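Long-range contacts in methylaspartate ammonia-lyase (Citrobacter amalonaticus, PDB 1KKO), which catalyses the reversible, magnesium-dependent anti elimination of ammonia from L-threo-3-methylaspartate to give mesaconate, a step of glutamate degradation: residues V191-I197 and T234-Y240; L270-V276 and V302-E308. The contacts are given in a common frame with arbitrary orientation. Residue numbers count along the deposited sequence, not the author numbering.

Contact 1: V191-I197 and T234-Y240; sequences VLPHALI and TLHIDVY
A cis peptide bond before Pro-193 lies within a parallel ladder, between strands 191-194 and 234-238, that nevertheless continues without a break, and His-194 follows with positive phi (74/-62). The strand axes approach to 4.7 Å at 23°, with Val-191 level with Thr-234 and His-194 with Ile-237. Hydrogen bonds alternate across the gap: Leu-192 N to Thr-234 O (3.0 Å), His-236 N to Leu-192 O (2.9 Å), His-194 N to His-236 O (2.9 Å) and Asp-238 N to His-194 O (3.0 Å). Pro-193 has no hydrogen to give; its CA-to-CB bond points away from the second segment, yet Pro-193 CD stays 4.0 Å from Ile-237 CG1. Beyond the strands, Ile-197 N reaches Asp-238 O (3.1 Å), and Ile-197 CG1 packs on Ile-237 CG2 at 3.7 Å. The t rotamer of His-194 brings its imidazole back over the second segment, where Asp-238 CB lies 3.6 Å from the ring centroid in a CH-pi contact and Tyr-240 OH forms a hydrogen bond with His-194 NE2 at the imidazole edge (3.1 Å). An Asx turn, Tyr-240 N to Asp-238 OD1 (3.2 Å), fixes the bend after the strand. Such clustering at C-terminal strand ends is the hallmark of TIM-barrel active sites. Asp-238 is a magnesium ligand and His-194 the assigned transition-state stabiliser, so the tyrosine probably helps orient this imidazole beside the metal site.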
ATOM      1  N   VAL A 191      -2.317 -12.537 -13.394  1.00 12.16           N
ATOM      2  CA  VAL A 191      -3.370 -12.026 -14.254  1.00 11.94           C
ATOM      3  C   VAL A 191      -3.206 -10.510 -14.327  1.00 11.30           C
ATOM      4  O   VAL A 191      -2.949  -9.869 -13.305  1.00 12.08           O
ATOM      5  CB  VAL A 191      -4.760 -12.373 -13.689  1.00 11.52           C
ATOM      6  CG1 VAL A 191      -5.850 -12.011 -14.703  1.00 11.39           C
ATOM      7  CG2 VAL A 191      -4.850 -13.851 -13.300  1.00 12.29           C
ATOM      8  N   LEU A 192      -3.393  -9.921 -15.502  1.00 12.10           N
ATOM      9  CA  LEU A 192      -3.130  -8.502 -15.663  1.00 12.32           C
ATOM     10  C   LEU A 192      -3.798  -8.020 -16.929  1.00 12.33           C
ATOM     11  O   LEU A 192      -4.120  -8.837 -17.793  1.00 12.54           O
ATOM     12  CB  LEU A 192      -1.618  -8.252 -15.742  1.00 12.75           C
ATOM     13  CG  LEU A 192      -0.884  -8.684 -17.012  1.00 14.11           C
ATOM     14  CD1 LEU A 192       0.485  -8.025 -17.066  1.00 14.86           C
ATOM     15  CD2 LEU A 192      -0.773 -10.198 -17.154  1.00 14.27           C
ATOM     16  N   PRO A 193      -3.926  -6.710 -17.124  1.00 12.18           N
ATOM     17  CA  PRO A 193      -3.566  -5.627 -16.210  1.00 12.32           C
ATOM     18  C   PRO A 193      -4.735  -4.686 -15.909  1.00 11.90           C
ATOM     19  O   PRO A 193      -4.492  -3.589 -15.392  1.00 11.97           O
ATOM     20  CB  PRO A 193      -2.587  -4.851 -17.069  1.00 12.81           C
ATOM     21  CG  PRO A 193      -3.324  -4.858 -18.418  1.00 13.01           C
ATOM     22  CD  PRO A 193      -4.114  -6.168 -18.475  1.00 12.57           C
ATOM     23  N   HIS A 194      -5.955  -5.107 -16.243  1.00 11.85           N
ATOM     24  CA  HIS A 194      -7.176  -4.317 -16.110  1.00 12.36           C
ATOM     25  C   HIS A 194      -7.274  -3.211 -17.185  1.00 12.57           C
ATOM     26  O   HIS A 194      -8.220  -3.212 -17.992  1.00 13.07           O
ATOM     27  CB  HIS A 194      -7.349  -3.793 -14.678  1.00 12.45           C
ATOM     28  CG  HIS A 194      -8.623  -3.052 -14.468  1.00 13.49           C
ATOM     29  ND1 HIS A 194      -9.705  -3.561 -13.784  1.00 15.89           N
ATOM     30  CD2 HIS A 194      -8.976  -1.807 -14.862  1.00 12.14           C
ATOM     31  CE1 HIS A 194     -10.669  -2.655 -13.772  1.00 13.97           C
ATOM     32  NE2 HIS A 194     -10.243  -1.576 -14.403  1.00 15.04           N
ATOM     33  N   ALA A 195      -6.318  -2.279 -17.170  1.00 12.88           N
ATOM     34  CA  ALA A 195      -6.128  -1.262 -18.213  1.00 13.75           C
ATOM     35  C   ALA A 195      -7.132  -0.126 -18.271  1.00 13.98           C
ATOM     36  O   ALA A 195      -6.988   0.763 -19.108  1.00 14.60           O
ATOM     37  CB  ALA A 195      -5.993  -1.923 -19.574  1.00 13.80           C
ATOM     38  N   LEU A 196      -8.145  -0.157 -17.411  1.00 13.84           N
ATOM     39  CA  LEU A 196      -9.105   0.942 -17.270  1.00 14.37           C
ATOM     40  C   LEU A 196      -9.525   1.501 -18.631  1.00 14.80           C
ATOM     41  O   LEU A 196      -9.337   2.682 -18.926  1.00 15.41           O
ATOM     42  CB  LEU A 196      -8.511   2.041 -16.388  1.00 14.82           C
ATOM     43  CG  LEU A 196      -9.476   3.112 -15.875  1.00 16.24           C
ATOM     44  CD1 LEU A 196     -10.591   2.544 -15.053  1.00 18.29           C
ATOM     45  CD2 LEU A 196      -8.687   4.121 -15.064  1.00 17.09           C
ATOM     46  N   ILE A 197     -10.091   0.634 -19.464  1.00 15.35           N
ATOM     47  CA  ILE A 197     -10.537   1.044 -20.789  1.00 15.49           C
ATOM     48  C   ILE A 197     -11.938   1.622 -20.599  1.00 16.10           C
ATOM     49  O   ILE A 197     -12.941   0.940 -20.760  1.00 16.30           O
ATOM     50  CB  ILE A 197     -10.507  -0.166 -21.739  1.00 15.39           C
ATOM     51  CG1 ILE A 197      -9.087  -0.744 -21.828  1.00 15.53           C
ATOM     52  CG2 ILE A 197     -11.052   0.199 -23.111  1.00 16.02           C
ATOM     53  CD1 ILE A 197      -8.070   0.177 -22.477  1.00 15.96           C
ATOM     54  N   THR A 234      -2.562 -14.710 -17.577  1.00 14.52           N
ATOM     55  CA  THR A 234      -3.867 -14.465 -18.178  1.00 14.43           C
ATOM     56  C   THR A 234      -4.087 -12.972 -18.331  1.00 13.75           C
ATOM     57  O   THR A 234      -3.693 -12.193 -17.463  1.00 13.49           O
ATOM     58  CB  THR A 234      -4.947 -15.070 -17.286  1.00 14.52           C
ATOM     59  OG1 THR A 234      -4.888 -16.491 -17.412  1.00 15.73           O
ATOM     60  CG2 THR A 234      -6.357 -14.690 -17.728  1.00 14.55           C
ATOM     61  N   LEU A 235      -4.703 -12.576 -19.439  1.00 13.76           N
ATOM     62  CA  LEU A 235      -5.041 -11.182 -19.690  1.00 13.58           C
ATOM     63  C   LEU A 235      -6.484 -10.935 -19.287  1.00 13.07           C
ATOM     64  O   LEU A 235      -7.375 -11.713 -19.615  1.00 13.76           O
ATOM     65  CB  LEU A 235      -4.837 -10.840 -21.162  1.00 14.01           C
ATOM     66  CG  LEU A 235      -3.473 -11.229 -21.735  1.00 15.24           C
ATOM     67  CD1 LEU A 235      -3.379 -10.732 -23.172  1.00 16.32           C
ATOM     68  CD2 LEU A 235      -2.340 -10.682 -20.875  1.00 15.62           C
ATOM     69  N   HIS A 236      -6.712  -9.848 -18.561  1.00 12.93           N
ATOM     70  CA  HIS A 236      -8.042  -9.508 -18.064  1.00 12.32           C
ATOM     71  C   HIS A 236      -8.122  -7.996 -18.175  1.00 12.18           C
ATOM     72  O   HIS A 236      -7.351  -7.268 -17.546  1.00 12.61           O
ATOM     73  CB  HIS A 236      -8.162 -10.020 -16.631  1.00 12.33           C
ATOM     74  CG  HIS A 236      -9.448  -9.717 -15.929  1.00 12.29           C
ATOM     75  ND1 HIS A 236      -9.945 -10.546 -14.948  1.00 13.08           N
ATOM     76  CD2 HIS A 236     -10.290  -8.660 -15.993  1.00 12.65           C
ATOM     77  CE1 HIS A 236     -11.039 -10.009 -14.440  1.00 12.26           C
ATOM     78  NE2 HIS A 236     -11.270  -8.862 -15.052  1.00 13.45           N
ATOM     79  N   ILE A 237      -9.026  -7.534 -19.029  1.00 12.50           N
ATOM     80  CA  ILE A 237      -9.181  -6.123 -19.324  1.00 12.94           C
ATOM     81  C   ILE A 237     -10.624  -5.715 -19.081  1.00 12.79           C
ATOM     82  O   ILE A 237     -11.545  -6.405 -19.504  1.00 12.87           O
ATOM     83  CB  ILE A 237      -8.767  -5.854 -20.787  1.00 13.24           C
ATOM     84  CG1 ILE A 237      -7.261  -6.118 -20.957  1.00 14.28           C
ATOM     85  CG2 ILE A 237      -9.143  -4.434 -21.206  1.00 14.10           C
ATOM     86  CD1 ILE A 237      -6.783  -6.174 -22.407  1.00 16.01           C
ATOM     87  N   ASP A 238     -10.805  -4.606 -18.365  1.00 12.76           N
ATOM     88  CA  ASP A 238     -12.124  -4.081 -18.020  1.00 13.15           C
ATOM     89  C   ASP A 238     -12.438  -2.915 -18.940  1.00 13.38           C
ATOM     90  O   ASP A 238     -11.692  -1.920 -18.995  1.00 13.55           O
ATOM     91  CB  ASP A 238     -12.128  -3.606 -16.566  1.00 13.78           C
ATOM     92  CG  ASP A 238     -13.519  -3.289 -16.025  1.00 15.07           C
ATOM     93  OD1 ASP A 238     -14.517  -3.147 -16.793  1.00 16.17           O
ATOM     94  OD2 ASP A 238     -13.673  -3.159 -14.782  1.00 17.78           O
ATOM     95  N   VAL A 239     -13.552  -3.036 -19.652  1.00 13.46           N
ATOM     96  CA  VAL A 239     -13.930  -2.042 -20.652  1.00 13.90           C
ATOM     97  C   VAL A 239     -15.126  -1.170 -20.292  1.00 14.03           C
ATOM     98  O   VAL A 239     -15.589  -0.393 -21.121  1.00 14.25           O
ATOM     99  CB  VAL A 239     -14.128  -2.690 -22.022  1.00 13.96           C
ATOM    100  CG1 VAL A 239     -12.884  -3.465 -22.417  1.00 14.51           C
ATOM    101  CG2 VAL A 239     -15.338  -3.612 -22.026  1.00 14.45           C
ATOM    102  N   TYR A 240     -15.636  -1.279 -19.073  1.00 14.73           N
ATOM    103  CA  TYR A 240     -16.628  -0.322 -18.580  1.00 15.28           C
ATOM    104  C   TYR A 240     -17.774  -0.054 -19.535  1.00 15.40           C
ATOM    105  O   TYR A 240     -18.211   1.093 -19.690  1.00 16.17           O
ATOM    106  CB  TYR A 240     -15.931   0.995 -18.203  1.00 15.89           C
ATOM    107  CG  TYR A 240     -15.082   0.794 -16.987  1.00 16.74           C
ATOM    108  CD1 TYR A 240     -13.781   0.350 -17.107  1.00 17.42           C
ATOM    109  CD2 TYR A 240     -15.600   0.979 -15.717  1.00 17.77           C
ATOM    110  CE1 TYR A 240     -12.997   0.126 -16.003  1.00 17.69           C
ATOM    111  CE2 TYR A 240     -14.819   0.762 -14.593  1.00 17.96           C
ATOM    112  CZ  TYR A 240     -13.522   0.330 -14.749  1.00 17.88           C
ATOM    113  OH  TYR A 240     -12.737   0.098 -13.642  1.00 19.39           O
TER

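Contact 2: L270-V276 and V302-E308; sequences LYIEGPV and VKIVADE
Leu-270 opens the parallel ladder by accepting Lys-303 N at its O (3.1 Å), while its CD2 touches Val-302 CG1 (4.0 Å). The axes of strands 270-273 and 303-306 come within 4.5 Å at 32°, pairing Tyr-271 with Lys-303, Ile-272 with Ile-304 and Glu-273 with Val-305. Tyr-271 (chi1 m) lays its ring under Lys-303 CB, 4.0 Å from the centroid, and its OH receives Lys-303 NZ (3.2 Å); Glu-354 makes a salt bridge to Lys-303 and a hydrogen bond to Tyr-271 OH. Ile-272 N bonds Lys-303 O (2.9 Å), and Ile-272 O accepts from Val-305 N (3.0 Å). Glu-273, all-t to CD, packs CB on Val-305 CB (3.7 Å). Gly-274 (58/51) gives N to Val-305 O (3.0 Å); an ideal CB there would clash with Glu-308 OE2. This beta-alpha-beta unit, completed by helix 281-298, carries two magnesium ligands of the enolase superfamily barrel. Glu-273 OE2 and Asp-307 OD2 stand 3.6 Å apart; His-236 (at OE1) and Gln-329 (at OE2) hydrogen-bond Glu-273, and a bound cation would relieve the remaining repulsion.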
ATOM      1  N   LEU A 270      -7.645 -14.807 -22.491  1.00 15.41           N
ATOM      2  CA  LEU A 270      -8.177 -13.457 -22.462  1.00 14.97           C
ATOM      3  C   LEU A 270      -9.556 -13.411 -21.829  1.00 14.31           C
ATOM      4  O   LEU A 270     -10.438 -14.211 -22.148  1.00 14.38           O
ATOM      5  CB  LEU A 270      -8.226 -12.876 -23.880  1.00 15.38           C
ATOM      6  CG  LEU A 270      -8.793 -11.465 -24.031  1.00 15.77           C
ATOM      7  CD1 LEU A 270      -7.900 -10.438 -23.336  1.00 15.85           C
ATOM      8  CD2 LEU A 270      -8.959 -11.117 -25.506  1.00 16.39           C
ATOM      9  N   TYR A 271      -9.708 -12.453 -20.914  1.00 13.49           N
ATOM     10  CA  TYR A 271     -10.967 -12.160 -20.261  1.00 13.20           C
ATOM     11  C   TYR A 271     -11.309 -10.691 -20.486  1.00 12.89           C
ATOM     12  O   TYR A 271     -10.436  -9.823 -20.340  1.00 13.13           O
ATOM     13  CB  TYR A 271     -10.845 -12.371 -18.759  1.00 13.11           C
ATOM     14  CG  TYR A 271     -10.864 -13.804 -18.291  1.00 12.30           C
ATOM     15  CD1 TYR A 271      -9.800 -14.654 -18.533  1.00 12.42           C
ATOM     16  CD2 TYR A 271     -11.945 -14.302 -17.588  1.00 11.58           C
ATOM     17  CE1 TYR A 271      -9.820 -15.978 -18.097  1.00 12.55           C
ATOM     18  CE2 TYR A 271     -11.965 -15.615 -17.118  1.00 13.21           C
ATOM     19  CZ  TYR A 271     -10.898 -16.441 -17.375  1.00 12.38           C
ATOM     20  OH  TYR A 271     -10.919 -17.744 -16.911  1.00 13.61           O
ATOM     21  N   ILE A 272     -12.569 -10.423 -20.826  1.00 13.06           N
ATOM     22  CA  ILE A 272     -13.052  -9.057 -20.978  1.00 13.22           C
ATOM     23  C   ILE A 272     -14.148  -8.817 -19.952  1.00 12.43           C
ATOM     24  O   ILE A 272     -15.172  -9.490 -19.959  1.00 13.46           O
ATOM     25  CB  ILE A 272     -13.603  -8.811 -22.396  1.00 14.02           C
ATOM     26  CG1 ILE A 272     -12.510  -8.988 -23.455  1.00 15.50           C
ATOM     27  CG2 ILE A 272     -14.248  -7.416 -22.484  1.00 15.00           C
ATOM     28  CD1 ILE A 272     -11.352  -8.008 -23.373  1.00 15.42           C
ATOM     29  N   GLU A 273     -13.898  -7.880 -19.046  1.00 12.40           N
ATOM     30  CA  GLU A 273     -14.847  -7.549 -17.993  1.00 12.43           C
ATOM     31  C   GLU A 273     -15.715  -6.365 -18.390  1.00 12.72           C
ATOM     32  O   GLU A 273     -15.238  -5.409 -19.006  1.00 13.49           O
ATOM     33  CB  GLU A 273     -14.102  -7.267 -16.679  1.00 12.87           C
ATOM     34  CG  GLU A 273     -15.027  -6.953 -15.510  1.00 13.25           C
ATOM     35  CD  GLU A 273     -14.343  -6.978 -14.158  1.00 15.59           C
ATOM     36  OE1 GLU A 273     -13.103  -7.002 -14.090  1.00 15.30           O
ATOM     37  OE2 GLU A 273     -15.065  -6.959 -13.143  1.00 20.01           O
ATOM     38  N   GLY A 274     -16.990  -6.448 -18.039  1.00 13.41           N
ATOM     39  CA  GLY A 274     -17.924  -5.372 -18.303  1.00 14.09           C
ATOM     40  C   GLY A 274     -18.069  -4.986 -19.763  1.00 14.52           C
ATOM     41  O   GLY A 274     -17.986  -3.817 -20.102  1.00 14.84           O
ATOM     42  N   PRO A 275     -18.300  -5.931 -20.661  1.00 14.80           N
ATOM     43  CA  PRO A 275     -18.381  -5.561 -22.078  1.00 15.01           C
ATOM     44  C   PRO A 275     -19.496  -4.561 -22.400  1.00 15.20           C
ATOM     45  O   PRO A 275     -19.311  -3.721 -23.289  1.00 15.74           O
ATOM     46  CB  PRO A 275     -18.632  -6.902 -22.770  1.00 15.24           C
ATOM     47  CG  PRO A 275     -19.209  -7.764 -21.731  1.00 15.11           C
ATOM     48  CD  PRO A 275     -18.467  -7.385 -20.470  1.00 15.06           C
ATOM     49  N   VAL A 276     -20.613  -4.658 -21.687  1.00 15.23           N
ATOM     50  CA  VAL A 276     -21.756  -3.780 -21.892  1.00 16.20           C
ATOM     51  C   VAL A 276     -22.295  -3.357 -20.543  1.00 16.89           C
ATOM     52  O   VAL A 276     -22.028  -4.003 -19.532  1.00 18.10           O
ATOM     53  CB  VAL A 276     -22.876  -4.525 -22.649  1.00 16.56           C
ATOM     54  CG1 VAL A 276     -22.377  -5.025 -23.974  1.00 16.79           C
ATOM     55  CG2 VAL A 276     -23.390  -5.674 -21.797  1.00 18.01           C
ATOM     56  N   VAL A 302     -12.398 -16.676 -25.720  1.00 17.57           N
ATOM     57  CA  VAL A 302     -12.395 -15.469 -24.893  1.00 16.66           C
ATOM     58  C   VAL A 302     -13.557 -15.529 -23.912  1.00 16.14           C
ATOM     59  O   VAL A 302     -14.662 -15.918 -24.261  1.00 16.43           O
ATOM     60  CB  VAL A 302     -12.495 -14.181 -25.737  1.00 16.70           C
ATOM     61  CG1 VAL A 302     -12.417 -12.943 -24.839  1.00 15.95           C
ATOM     62  CG2 VAL A 302     -11.398 -14.128 -26.789  1.00 17.88           C
ATOM     63  N   LYS A 303     -13.304 -15.121 -22.674  1.00 14.97           N
ATOM     64  CA  LYS A 303     -14.325 -15.173 -21.638  1.00 14.49           C
ATOM     65  C   LYS A 303     -14.778 -13.778 -21.220  1.00 13.73           C
ATOM     66  O   LYS A 303     -14.029 -12.829 -21.366  1.00 14.33           O
ATOM     67  CB  LYS A 303     -13.787 -15.939 -20.430  1.00 14.34           C
ATOM     68  CG  LYS A 303     -13.603 -17.431 -20.709  1.00 15.76           C
ATOM     69  CD  LYS A 303     -12.985 -18.136 -19.522  1.00 15.62           C
ATOM     70  CE  LYS A 303     -12.811 -19.620 -19.743  1.00 16.34           C
ATOM     71  NZ  LYS A 303     -12.026 -20.205 -18.624  1.00 17.04           N
ATOM     72  N   ILE A 304     -16.006 -13.667 -20.726  1.00 13.79           N
ATOM     73  CA  ILE A 304     -16.500 -12.380 -20.226  1.00 13.96           C
ATOM     74  C   ILE A 304     -16.815 -12.463 -18.735  1.00 13.47           C
ATOM     75  O   ILE A 304     -17.162 -13.522 -18.192  1.00 13.66           O
ATOM     76  CB  ILE A 304     -17.692 -11.804 -21.048  1.00 15.15           C
ATOM     77  CG1 ILE A 304     -18.909 -12.725 -21.010  1.00 15.49           C
ATOM     78  CG2 ILE A 304     -17.241 -11.491 -22.475  1.00 16.28           C
ATOM     79  CD1 ILE A 304     -20.187 -12.069 -21.522  1.00 16.25           C
ATOM     80  N   VAL A 305     -16.663 -11.308 -18.092  1.00 12.79           N
ATOM     81  CA  VAL A 305     -16.813 -11.162 -16.659  1.00 12.35           C
ATOM     82  C   VAL A 305     -17.909 -10.147 -16.341  1.00 12.72           C
ATOM     83  O   VAL A 305     -17.869  -9.011 -16.821  1.00 13.29           O
ATOM     84  CB  VAL A 305     -15.499 -10.652 -16.029  1.00 12.29           C
ATOM     85  CG1 VAL A 305     -15.591 -10.686 -14.505  1.00 12.34           C
ATOM     86  CG2 VAL A 305     -14.316 -11.459 -16.511  1.00 12.66           C
ATOM     87  N   ALA A 306     -18.875 -10.539 -15.518  1.00 12.86           N
ATOM     88  CA  ALA A 306     -19.900  -9.625 -15.038  1.00 13.84           C
ATOM     89  C   ALA A 306     -19.336  -8.769 -13.926  1.00 13.86           C
ATOM     90  O   ALA A 306     -18.498  -9.200 -13.144  1.00 13.99           O
ATOM     91  CB  ALA A 306     -21.088 -10.375 -14.545  1.00 14.14           C
ATOM     92  N   ASP A 307     -19.826  -7.546 -13.835  1.00 14.34           N
ATOM     93  CA  ASP A 307     -19.397  -6.638 -12.779  1.00 15.17           C
ATOM     94  C   ASP A 307     -20.548  -5.688 -12.453  1.00 14.84           C
ATOM     95  O   ASP A 307     -21.212  -5.843 -11.428  1.00 13.60           O
ATOM     96  CB  ASP A 307     -18.145  -5.899 -13.233  1.00 15.97           C
ATOM     97  CG  ASP A 307     -17.667  -4.878 -12.242  1.00 18.08           C
ATOM     98  OD1 ASP A 307     -17.980  -4.975 -11.037  1.00 17.96           O
ATOM     99  OD2 ASP A 307     -16.942  -3.927 -12.598  1.00 22.23           O
ATOM    100  N   GLU A 308     -20.798  -4.722 -13.333  1.00 15.55           N
ATOM    101  CA  GLU A 308     -21.888  -3.772 -13.130  1.00 16.41           C
ATOM    102  C   GLU A 308     -23.218  -4.503 -12.906  1.00 15.50           C
ATOM    103  O   GLU A 308     -23.563  -5.429 -13.637  1.00 15.10           O
ATOM    104  CB  GLU A 308     -22.038  -2.845 -14.343  1.00 18.33           C
ATOM    105  CG  GLU A 308     -20.797  -2.075 -14.780  1.00 22.11           C
ATOM    106  CD  GLU A 308     -19.935  -2.802 -15.809  1.00 26.50           C
ATOM    107  OE1 GLU A 308     -19.977  -4.054 -15.887  1.00 28.98           O
ATOM    108  OE2 GLU A 308     -19.200  -2.105 -16.551  1.00 29.55           O
TER

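How the contacts relate
Both contacts illustrate how a parallel barrel separates scaffold from catalysis: each is a buried pairing of neighbouring strands, and strand 234-238 of contact 1 adjoins strand 270-273 of contact 2, so the four strands form one continuous run. Leu-235 O meets Tyr-271 N at 2.8 Å across the seam, and His-236 NE2 meets Glu-273 OE1 at the same distance, in probable hydrogen bonds. Contact 1 supplies two histidines, a tyrosine and one metal-binding aspartate; contact 2 is more acidic at its C-terminal end, contributing two metal-binding carboxylates, but carries a lysine-tyrosine pair at its start. Together they bring the three magnesium ligands, Asp-238, Glu-273 and Asp-307, to the same end of three successive strands.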